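Local coordinates for glucose-6-phosphate isomerase like protein (Thermus thermophilus, PDB 1WIW), which probably acts on phosphorylated sugars as an isomerase of the PGI/PMI family, with glucose-6-phosphate and mannose-6-phosphate as likely substrates, at residues G28-E33 / L118-G123; R90-G95 / V100-P105. All blocks are in the same frame, centred on the assembly; numbering follows the deposited sequence.

Contact 1: G28-E33 / L118-G123; sequences GPVPGE and LLLATG
The flat peptide group joining Leu120 to Ala121 takes the puckered ring of Pro31 on one face, Pro31 CG standing over it, 3.7 Å from Leu120 O. The neighbouring ring atom continues the contact, Pro31 CD lying 3.6 Å from Leu120 CB. On the other flank of the ring, Pro31 CB faces Ala121 CB at a looser 4.4 Å. Ring and leucine side chain cross at about a right angle. Leu120 holds CG anti to its carbonyl carbon (chi1 -70°), which carries CD1 alongside the proline to 4.0 Å from Pro31 CD, where it also meets CG1 of Val30. These are van der Waals contacts, and the polar work is done within the helix end: Thr122 OG1 donates to Leu118 O over 2.7 Å, reinforcing a carbonyl whose backbone bonds from Ala121 N and Thr122 N are both weak. Phe117 lies against Pro31 from the preceding turn, while Glu125 and Leu128 of helix 125-139 touch Leu120. Ala121 and Leu118 rest on Phe66 of strand 64-70. The arrangement exemplifies layered alpha/beta architecture, here in the N-terminal SIS-type domain: the last turn of helix 110-121 lies on the parallel sheet, and the loop that leads into strand 39-45 runs along its flank, over the edge of that sheet.

Contact 2: R90-G95 / V100-P105; sequences RVVRVG and VEVHIP
A parallel strand pair at the margin of the SIS-type sheet brings Val94 beside Val102 and Gly95 beside His103, illustrating how a very short strand can close a sheet. Its ladder alternates across the gap. Arg93 O accepts Val102 N at 3.0 Å, in the carbonyl plane, and also Glu101 N at 2.8 Å, a more bent bond. Gly95 N reaches Val102 O at 3.0 Å, almost in line with the carbonyl. Ile104 N completes the series on Gly95 O at 2.7 Å, arriving 41° above the carbonyl plane. Near that same oxygen stands CD2 of His103, whose NE2 is bonded to Phe96 O. Over the glycine, the two methyls of Val100 lie against its backbone. At the other end the pairing passes to side chains: Arg90 NH2 and Glu101 OE2 form a salt bridge of 3.1 Å, their planes 25° apart, the same NH2 also pairing with Glu33 of the loop before strand 39-45. One water in the guanidinium plane joins Arg90 NE, Val91 O and Glu101 OE1, and a second ties that OE1 to Arg93 N. Val94 and Val102 lie side by side, pointing the same way, with Val94 CG2 3.8 Å from Val102 CB. Replacing Val94 by an alanine removes both methyls, which would probably deprive Val102 CB of its packing against CG2 and leave a gap beneath Tyr114 and Phe117 of helix 110-121. Those two rings cover Val94, whereas Arg93, on the opposite face, pairs with Glu69. Strand 64-70 flanks 90-95 on its other side, leaving 102-103 outermost within the chain.

Contacts 1 and 2 lie 12 Å apart between centres and share one seam, along which the loop of contact 1 runs beside the edge strand of contact 2. Its polar end is the salt bridge from Glu33 OE1 to Arg90 NH2, 2.6 Å long. Because Glu101 OE2 lies 4.0 Å from Glu33 OE1, the arginine probably offsets two like charges. Further along, Pro29 CB packs 3.5 Å from Val102 CG1, and Pro29 also touches Phe117, a residue common to both contacts. In SIS domains sugar phosphates generally bind near the C-terminal ends of the parallel strands; Gly95 lies at such an end, whereas the Arg90 salt bridges lie at the opposite end of its strand.

Contact 1: G28-E33 / L118-G123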
loop_
_atom_site.group_PDB
_atom_site.type_symbol
_atom_site.label_atom_id
_atom_site.label_comp_id
_atom_site.label_asym_id
_atom_site.label_seq_id
_atom_site.Cartn_x
_atom_site.Cartn_y
_atom_site.Cartn_z
ATOM N N GLY B 28 20.471 -18.445 -1.943
ATOM C CA GLY B 28 20.314 -17.437 -2.972
ATOM C C GLY B 28 21.603 -17.236 -3.751
ATOM O O GLY B 28 22.678 -17.596 -3.268
ATOM N N PRO B 29 21.529 -16.649 -4.956
ATOM C CA PRO B 29 22.718 -16.414 -5.780
ATOM C C PRO B 29 23.697 -15.417 -5.179
ATOM O O PRO B 29 23.311 -14.487 -4.467
ATOM C CB PRO B 29 22.132 -15.906 -7.089
ATOM C CG PRO B 29 20.951 -15.118 -6.613
ATOM C CD PRO B 29 20.336 -16.058 -5.589
ATOM N N VAL B 30 24.968 -15.631 -5.494
ATOM C CA VAL B 30 26.062 -14.790 -5.037
ATOM C C VAL B 30 26.668 -14.157 -6.288
ATOM O O VAL B 30 26.883 -14.841 -7.292
ATOM C CB VAL B 30 27.137 -15.645 -4.327
ATOM C CG1 VAL B 30 28.349 -14.802 -3.989
ATOM C CG2 VAL B 30 26.551 -16.263 -3.066
ATOM N N PRO B 31 26.936 -12.842 -6.256
ATOM C CA PRO B 31 27.519 -12.210 -7.442
ATOM C C PRO B 31 28.903 -12.771 -7.747
ATOM O O PRO B 31 29.725 -12.950 -6.846
ATOM C CB PRO B 31 27.537 -10.725 -7.074
ATOM C CG PRO B 31 27.650 -10.742 -5.588
ATOM C CD PRO B 31 26.726 -11.859 -5.181
ATOM N N GLY B 32 29.146 -13.064 -9.019
ATOM C CA GLY B 32 30.427 -13.613 -9.421
ATOM C C GLY B 32 31.352 -12.592 -10.055
ATOM O O GLY B 32 32.361 -12.955 -10.659
ATOM N N GLU B 33 31.016 -11.314 -9.923
ATOM C CA GLU B 33 31.843 -10.261 -10.492
ATOM C C GLU B 33 31.556 -8.913 -9.846
ATOM O O GLU B 33 30.512 -8.721 -9.219
ATOM C CB GLU B 33 31.627 -10.186 -12.005
ATOM C CG GLU B 33 30.203 -9.872 -12.436
ATOM C CD GLU B 33 29.964 -10.183 -13.903
ATOM O OE1 GLU B 33 28.920 -9.767 -14.443
ATOM O OE2 GLU B 33 30.821 -10.854 -14.516
ATOM N N LEU B 118 21.703 -8.157 -3.862
ATOM C CA LEU B 118 21.954 -6.721 -4.010
ATOM C C LEU B 118 23.001 -6.199 -3.033
ATOM O O LEU B 118 23.871 -5.417 -3.411
ATOM C CB LEU B 118 20.664 -5.912 -3.838
ATOM C CG LEU B 118 19.651 -5.944 -4.984
ATOM C CD1 LEU B 118 18.508 -4.978 -4.696
ATOM C CD2 LEU B 118 20.340 -5.552 -6.282
ATOM N N LEU B 119 22.927 -6.624 -1.777
ATOM C CA LEU B 119 23.901 -6.162 -0.797
ATOM C C LEU B 119 25.304 -6.638 -1.173
ATOM O O LEU B 119 26.268 -5.880 -1.080
ATOM C CB LEU B 119 23.531 -6.651 0.609
ATOM C CG LEU B 119 22.206 -6.126 1.180
ATOM C CD1 LEU B 119 22.044 -6.601 2.619
ATOM C CD2 LEU B 119 22.184 -4.604 1.127
ATOM N N LEU B 120 25.415 -7.890 -1.606
ATOM C CA LEU B 120 26.706 -8.447 -2.000
ATOM C C LEU B 120 27.205 -7.842 -3.310
ATOM O O LEU B 120 28.414 -7.792 -3.561
ATOM C CB LEU B 120 26.610 -9.966 -2.149
ATOM C CG LEU B 120 26.424 -10.785 -0.872
ATOM C CD1 LEU B 120 26.176 -12.239 -1.223
ATOM C CD2 LEU B 120 27.661 -10.659 -0.005
ATOM N N ALA B 121 26.273 -7.387 -4.140
ATOM C CA ALA B 121 26.618 -6.794 -5.425
ATOM C C ALA B 121 27.018 -5.325 -5.293
ATOM O O ALA B 121 27.671 -4.771 -6.179
ATOM C CB ALA B 121 25.439 -6.918 -6.387
ATOM N N THR B 122 26.626 -4.699 -4.190
ATOM C CA THR B 122 26.929 -3.286 -3.981
ATOM C C THR B 122 27.913 -3.014 -2.843
ATOM O O THR B 122 27.924 -1.925 -2.273
ATOM C CB THR B 122 25.630 -2.488 -3.724
ATOM O OG1 THR B 122 24.932 -3.058 -2.612
ATOM C CG2 THR B 122 24.726 -2.523 -4.957
ATOM N N GLY B 123 28.729 -4.010 -2.510
ATOM C CA GLY B 123 29.720 -3.842 -1.458
ATOM C C GLY B 123 29.210 -3.688 -0.037
ATOM O O GLY B 123 29.889 -3.100 0.805
#

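Contact 2: R90-G95 / V100-P105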
loop_
_atom_site.group_PDB
_atom_site.type_symbol
_atom_site.label_atom_id
_atom_site.label_comp_id
_atom_site.label_asym_id
_atom_site.label_seq_id
_atom_site.Cartn_x
_atom_site.Cartn_y
_atom_site.Cartn_z
ATOM N N ARG B 90 24.575 -0.729 -17.659
ATOM C CA ARG B 90 24.539 -2.150 -17.968
ATOM C C ARG B 90 23.345 -2.753 -17.241
ATOM O O ARG B 90 23.163 -2.534 -16.044
ATOM C CB ARG B 90 25.820 -2.835 -17.491
ATOM C CG ARG B 90 25.781 -4.347 -17.620
ATOM C CD ARG B 90 26.947 -4.998 -16.900
ATOM N NE ARG B 90 26.812 -6.451 -16.873
ATOM C CZ ARG B 90 27.640 -7.266 -16.230
ATOM N NH1 ARG B 90 28.670 -6.773 -15.556
ATOM N NH2 ARG B 90 27.440 -8.577 -16.259
ATOM N N VAL B 91 22.531 -3.513 -17.966
ATOM C CA VAL B 91 21.355 -4.133 -17.371
ATOM C C VAL B 91 21.622 -5.566 -16.930
ATOM O O VAL B 91 22.095 -6.391 -17.712
ATOM C CB VAL B 91 20.169 -4.142 -18.358
ATOM C CG1 VAL B 91 18.955 -4.791 -17.710
ATOM C CG2 VAL B 91 19.844 -2.722 -18.791
ATOM N N VAL B 92 21.323 -5.851 -15.666
ATOM C CA VAL B 92 21.500 -7.189 -15.120
ATOM C C VAL B 92 20.146 -7.695 -14.639
ATOM O O VAL B 92 19.600 -7.201 -13.653
ATOM C CB VAL B 92 22.492 -7.202 -13.942
ATOM C CG1 VAL B 92 22.567 -8.601 -13.351
ATOM C CG2 VAL B 92 23.870 -6.767 -14.419
ATOM N N ARG B 93 19.614 -8.682 -15.353
ATOM C CA ARG B 93 18.319 -9.266 -15.040
ATOM C C ARG B 93 18.432 -10.381 -14.011
ATOM O O ARG B 93 19.146 -11.364 -14.216
ATOM C CB ARG B 93 17.678 -9.820 -16.312
ATOM C CG ARG B 93 17.438 -8.792 -17.408
ATOM C CD ARG B 93 16.952 -9.483 -18.672
ATOM N NE ARG B 93 15.709 -10.213 -18.439
ATOM C CZ ARG B 93 15.248 -11.181 -19.224
ATOM N NH1 ARG B 93 15.928 -11.546 -20.303
ATOM N NH2 ARG B 93 14.106 -11.785 -18.929
ATOM N N VAL B 94 17.712 -10.216 -12.908
ATOM C CA VAL B 94 17.700 -11.188 -11.824
ATOM C C VAL B 94 16.251 -11.613 -11.595
ATOM O O VAL B 94 15.410 -10.785 -11.246
ATOM C CB VAL B 94 18.253 -10.563 -10.525
ATOM C CG1 VAL B 94 18.328 -11.602 -9.438
ATOM C CG2 VAL B 94 19.620 -9.957 -10.780
ATOM N N GLY B 95 15.958 -12.897 -11.796
ATOM C CA GLY B 95 14.595 -13.370 -11.604
ATOM C C GLY B 95 14.413 -14.864 -11.785
ATOM O O GLY B 95 15.357 -15.633 -11.622
ATOM N N VAL B 100 16.891 -14.741 -17.723
ATOM C CA VAL B 100 17.614 -13.853 -16.814
ATOM C C VAL B 100 19.084 -14.219 -16.664
ATOM O O VAL B 100 19.483 -15.344 -16.956
ATOM C CB VAL B 100 16.976 -13.843 -15.408
ATOM C CG1 VAL B 100 15.523 -13.415 -15.504
ATOM C CG2 VAL B 100 17.094 -15.218 -14.765
ATOM N N GLU B 101 19.880 -13.261 -16.198
ATOM C CA GLU B 101 21.312 -13.465 -16.000
ATOM C C GLU B 101 21.603 -14.137 -14.654
ATOM O O GLU B 101 22.534 -14.936 -14.535
ATOM C CB GLU B 101 22.050 -12.122 -16.084
ATOM C CG GLU B 101 23.567 -12.248 -16.128
ATOM C CD GLU B 101 24.266 -10.910 -16.328
ATOM O OE1 GLU B 101 23.889 -10.179 -17.269
ATOM O OE2 GLU B 101 25.197 -10.596 -15.550
ATOM N N VAL B 102 20.810 -13.798 -13.642
ATOM C CA VAL B 102 20.959 -14.373 -12.307
ATOM C C VAL B 102 19.602 -14.959 -11.912
ATOM O O VAL B 102 18.602 -14.243 -11.824
ATOM C CB VAL B 102 21.390 -13.306 -11.285
ATOM C CG1 VAL B 102 21.596 -13.943 -9.920
ATOM C CG2 VAL B 102 22.673 -12.642 -11.750
ATOM N N HIS B 103 19.578 -16.262 -11.661
ATOM C CA HIS B 103 18.337 -16.954 -11.348
ATOM C C HIS B 103 17.949 -17.098 -9.874
ATOM O O HIS B 103 18.755 -17.490 -9.026
ATOM C CB HIS B 103 18.361 -18.341 -11.996
ATOM C CG HIS B 103 17.022 -19.003 -12.055
ATOM N ND1 HIS B 103 16.814 -20.302 -11.646
ATOM C CD2 HIS B 103 15.816 -18.542 -12.468
ATOM C CE1 HIS B 103 15.539 -20.612 -11.799
ATOM N NE2 HIS B 103 14.911 -19.561 -12.296
ATOM N N ILE B 104 16.697 -16.759 -9.590
ATOM C CA ILE B 104 16.125 -16.875 -8.254
ATOM C C ILE B 104 14.721 -17.432 -8.465
ATOM O O ILE B 104 13.794 -16.694 -8.805
ATOM C CB ILE B 104 16.003 -15.510 -7.524
ATOM C CG1 ILE B 104 17.385 -14.949 -7.195
ATOM C CG2 ILE B 104 15.229 -15.689 -6.211
ATOM C CD1 ILE B 104 18.200 -14.561 -8.393
ATOM N N PRO B 105 14.554 -18.751 -8.296
ATOM C CA PRO B 105 13.241 -19.373 -8.477
ATOM C C PRO B 105 12.161 -18.801 -7.548
ATOM O O PRO B 105 12.459 -18.237 -6.492
ATOM C CB PRO B 105 13.520 -20.862 -8.237
ATOM C CG PRO B 105 14.745 -20.862 -7.366
ATOM C CD PRO B 105 15.579 -19.758 -7.969
HETATM O O HOH W 1 24.348 -7.749 -18.136
HETATM O O HOH W 2 20.846 -9.608 -17.859
#